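Local coordinates for protein threonine--tRNA ligase catalytic subunit (Aeropyrum pernix, PDB 3A32) that catalyses the ATP-dependent attachment of threonine to tRNA(Thr) as a zinc-dependent class II synthetase, and probably cannot itself clear mischarged seryl-tRNA(Thr), at residues Thr73-Lys83 with Glu104-His115. Numbering follows the deposited sequence.
Sequences TPIIASTELFK and EFAVKPMNCPYH. With ZN (zinc ion), chain G.
Tyr114 has its ring clamped between Leu81 and Pro74: Leu81 CD2 sits over the centre of one face, 3.6 Å from the centroid, and Pro74 CD over the opposite face, a CH-pi contact on each. Leu81 gets there because its CG is anti to the backbone N (chi1 -180°), which also lays CD1 against Pro113 CB. At the ring's edge, Tyr114 OH donates to Ile76 O over 2.6 Å, in the carbonyl plane and on a lone pair. The two face contacts fix the ring plane, and the hydroxyl bond ties its outer end to the strand. A leucine here would probably leave Ile76 O without this donor and open a gap between Pro74 and Leu81.

Lys108, bent at chi3 (69°), brings NZ among Thr73 O, Thr73 OG1 and Pro74 O in three weak bonds; Glu138 adds a long ion pair to NZ and takes a firmer bond with Thr73 OG1. The short antiparallel ladder pairs Ala77 with Ala106 through both backbone bonds. Ser78 CA rests over the Phe105 ring face, 4.0 Å from its centroid, while Thr79 OG1 donates to the anti lone pair of Glu104 OE1 at 2.7 Å; Arg92 holds OE2. Pro109 CD covers one face of Phe82, 3.6 Å from CZ.

Strand 76-78 edges a three-stranded antiparallel sheet of the class II catalytic domain, 103-107 central and 96-100 beyond. A loop leads from 103-107 into helix 112-126, near whose start Cys112 binds zinc with His166 and His310. Pro74 and Ile75 pack on the second subunit, Pro74 consistent with the dimer-interface proline of class II motif 1.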
# COMPACT_ATOMS: atom_id res chain seq x y z
N THR A 73 -6.30 2.01 -8.92
CA THR A 73 -7.18 2.83 -9.78
C THR A 73 -7.81 3.95 -8.95
O THR A 73 -7.85 3.84 -7.72
CB THR A 73 -8.24 1.95 -10.59
OG1 THR A 73 -9.12 1.25 -9.68
CG2 THR A 73 -7.54 0.93 -11.56
N PRO A 74 -8.28 5.03 -9.60
CA PRO A 74 -8.78 6.15 -8.81
C PRO A 74 -9.92 5.85 -7.87
O PRO A 74 -10.70 4.91 -8.08
CB PRO A 74 -9.23 7.15 -9.86
CG PRO A 74 -8.37 6.82 -11.05
CD PRO A 74 -8.33 5.32 -11.03
N ILE A 75 -10.00 6.68 -6.84
CA ILE A 75 -11.07 6.58 -5.89
C ILE A 75 -12.39 7.21 -6.34
O ILE A 75 -13.47 6.76 -5.87
CB ILE A 75 -10.56 7.04 -4.50
CG1 ILE A 75 -9.55 5.96 -4.08
CG2 ILE A 75 -11.75 7.28 -3.50
CD1 ILE A 75 -9.14 5.92 -2.67
N ILE A 76 -12.32 8.21 -7.23
CA ILE A 76 -13.52 8.85 -7.75
C ILE A 76 -13.60 8.65 -9.26
O ILE A 76 -12.63 8.23 -9.88
CB ILE A 76 -13.63 10.31 -7.35
CG1 ILE A 76 -12.48 11.17 -7.96
CG2 ILE A 76 -13.74 10.41 -5.81
CD1 ILE A 76 -12.72 12.78 -7.90
N ALA A 77 -14.77 8.86 -9.82
CA ALA A 77 -14.94 8.74 -11.26
C ALA A 77 -16.16 9.51 -11.68
O ALA A 77 -17.10 9.63 -10.90
CB ALA A 77 -15.10 7.27 -11.69
N SER A 78 -16.17 10.01 -12.91
CA SER A 78 -17.40 10.51 -13.51
C SER A 78 -18.36 9.37 -13.47
O SER A 78 -17.97 8.21 -13.69
CB SER A 78 -17.15 10.91 -14.98
OG SER A 78 -18.36 11.12 -15.71
N THR A 79 -19.65 9.68 -13.26
CA THR A 79 -20.66 8.63 -13.38
C THR A 79 -20.84 8.09 -14.79
O THR A 79 -21.51 7.05 -14.96
CB THR A 79 -22.00 9.04 -12.80
OG1 THR A 79 -22.36 10.37 -13.25
CG2 THR A 79 -21.96 8.98 -11.27
N GLU A 80 -20.26 8.74 -15.80
CA GLU A 80 -20.23 8.13 -17.14
C GLU A 80 -19.59 6.74 -17.06
O GLU A 80 -19.97 5.80 -17.77
CB GLU A 80 -19.45 8.96 -18.14
CG GLU A 80 -20.04 10.34 -18.40
CD GLU A 80 -21.49 10.28 -18.87
OE1 GLU A 80 -21.72 9.49 -19.81
OE2 GLU A 80 -22.36 10.99 -18.29
N LEU A 81 -18.63 6.59 -16.17
CA LEU A 81 -17.95 5.32 -16.08
C LEU A 81 -18.94 4.22 -15.68
O LEU A 81 -18.88 3.10 -16.22
CB LEU A 81 -16.75 5.41 -15.13
CG LEU A 81 -15.94 4.13 -14.96
CD1 LEU A 81 -15.37 3.64 -16.28
CD2 LEU A 81 -14.84 4.38 -13.93
N PHE A 82 -19.83 4.56 -14.74
CA PHE A 82 -20.78 3.61 -14.17
C PHE A 82 -22.09 3.57 -14.97
O PHE A 82 -22.80 2.58 -14.88
CB PHE A 82 -21.00 3.88 -12.67
CG PHE A 82 -19.70 3.94 -11.88
CD1 PHE A 82 -18.92 2.79 -11.70
CD2 PHE A 82 -19.24 5.15 -11.37
CE1 PHE A 82 -17.67 2.86 -11.00
CE2 PHE A 82 -18.02 5.20 -10.65
CZ PHE A 82 -17.23 4.06 -10.49
N LYS A 83 -22.36 4.60 -15.77
CA LYS A 83 -23.42 4.54 -16.78
C LYS A 83 -23.11 3.48 -17.85
O LYS A 83 -24.00 2.71 -18.21
CB LYS A 83 -23.63 5.90 -17.47
CG LYS A 83 -24.33 6.94 -16.56
CD LYS A 83 -24.47 8.30 -17.23
CE LYS A 83 -25.15 9.34 -16.34
NZ LYS A 83 -25.25 10.67 -17.08
N GLU A 104 -21.65 15.13 -12.68
CA GLU A 104 -21.86 14.13 -11.65
C GLU A 104 -20.68 13.13 -11.53
O GLU A 104 -20.24 12.54 -12.55
CB GLU A 104 -23.11 13.35 -12.00
CG GLU A 104 -23.53 12.45 -10.83
CD GLU A 104 -24.76 11.69 -11.17
OE1 GLU A 104 -24.75 11.00 -12.21
OE2 GLU A 104 -25.74 11.80 -10.43
N PHE A 105 -20.21 12.95 -10.30
CA PHE A 105 -19.10 12.05 -9.96
C PHE A 105 -19.58 11.17 -8.86
O PHE A 105 -20.55 11.51 -8.18
CB PHE A 105 -17.90 12.85 -9.44
CG PHE A 105 -16.96 13.33 -10.54
CD1 PHE A 105 -15.74 12.72 -10.71
CD2 PHE A 105 -17.36 14.36 -11.43
CE1 PHE A 105 -14.83 13.16 -11.73
CE2 PHE A 105 -16.50 14.80 -12.46
CZ PHE A 105 -15.21 14.22 -12.59
N ALA A 106 -18.89 10.05 -8.67
CA ALA A 106 -19.18 9.10 -7.64
C ALA A 106 -17.87 8.70 -6.96
O ALA A 106 -16.81 8.64 -7.60
CB ALA A 106 -19.82 7.85 -8.24
N VAL A 107 -17.96 8.39 -5.66
CA VAL A 107 -16.94 7.65 -4.98
C VAL A 107 -17.11 6.21 -5.49
O VAL A 107 -18.24 5.66 -5.50
CB VAL A 107 -17.11 7.77 -3.44
CG1 VAL A 107 -15.97 7.10 -2.70
CG2 VAL A 107 -17.18 9.28 -3.04
N LYS A 108 -16.01 5.65 -5.97
CA LYS A 108 -15.97 4.33 -6.58
C LYS A 108 -16.59 3.28 -5.65
O LYS A 108 -16.15 3.12 -4.49
CB LYS A 108 -14.49 3.98 -6.83
CG LYS A 108 -14.19 2.66 -7.44
CD LYS A 108 -12.68 2.49 -7.73
CE LYS A 108 -11.84 2.36 -6.46
NZ LYS A 108 -10.42 2.08 -6.88
N PRO A 109 -17.64 2.58 -6.13
CA PRO A 109 -18.17 1.41 -5.38
C PRO A 109 -17.57 0.07 -5.83
O PRO A 109 -17.68 -0.93 -5.11
CB PRO A 109 -19.68 1.47 -5.69
CG PRO A 109 -19.77 2.07 -7.08
CD PRO A 109 -18.47 2.85 -7.33
N MET A 110 -16.95 0.05 -7.01
CA MET A 110 -16.33 -1.17 -7.52
C MET A 110 -15.18 -0.81 -8.42
O MET A 110 -15.20 0.27 -9.03
CB MET A 110 -17.37 -1.98 -8.32
CG MET A 110 -17.99 -1.27 -9.54
SD MET A 110 -19.60 -2.02 -10.06
CE MET A 110 -19.68 -3.48 -8.98
N ASN A 111 -14.18 -1.70 -8.53
CA ASN A 111 -12.96 -1.42 -9.36
C ASN A 111 -13.08 -1.86 -10.79
O ASN A 111 -12.30 -1.41 -11.64
CB ASN A 111 -11.70 -2.06 -8.79
CG ASN A 111 -11.50 -1.78 -7.33
OD1 ASN A 111 -11.47 -2.69 -6.50
ND2 ASN A 111 -11.36 -0.53 -6.99
N CYS A 112 -14.04 -2.74 -11.05
CA CYS A 112 -14.25 -3.37 -12.39
C CYS A 112 -14.13 -2.50 -13.65
O CYS A 112 -13.41 -2.91 -14.57
CB CYS A 112 -15.60 -4.16 -12.45
SG CYS A 112 -16.30 -4.62 -10.82
N PRO A 113 -14.93 -1.41 -13.76
CA PRO A 113 -14.86 -0.52 -14.93
C PRO A 113 -13.48 0.10 -15.12
O PRO A 113 -13.02 0.23 -16.26
CB PRO A 113 -15.92 0.55 -14.62
CG PRO A 113 -16.91 -0.13 -13.66
CD PRO A 113 -16.03 -1.05 -12.84
N TYR A 114 -12.81 0.46 -14.01
CA TYR A 114 -11.43 0.98 -14.11
C TYR A 114 -10.48 -0.09 -14.65
O TYR A 114 -9.73 0.18 -15.57
CB TYR A 114 -10.94 1.62 -12.80
CG TYR A 114 -11.27 3.13 -12.65
CD1 TYR A 114 -11.85 3.64 -11.48
CD2 TYR A 114 -10.93 4.05 -13.63
CE1 TYR A 114 -12.13 4.99 -11.32
CE2 TYR A 114 -11.18 5.42 -13.46
CZ TYR A 114 -11.78 5.88 -12.32
OH TYR A 114 -12.04 7.23 -12.18
N HIS A 115 -10.58 -1.32 -14.14
CA HIS A 115 -9.71 -2.45 -14.59
C HIS A 115 -9.93 -2.76 -16.05
O HIS A 115 -8.98 -3.10 -16.73
CB HIS A 115 -9.94 -3.71 -13.74
CG HIS A 115 -9.43 -3.57 -12.33
ND1 HIS A 115 -9.36 -4.62 -11.45
CD2 HIS A 115 -8.94 -2.49 -11.67
CE1 HIS A 115 -8.83 -4.20 -10.31
NE2 HIS A 115 -8.57 -2.91 -10.43
ZN ZN G . -15.43 -6.70 -10.45
O HOH W 1 -19.44 13.30 -15.09
O HOH W 2 -14.86 -7.39 -8.64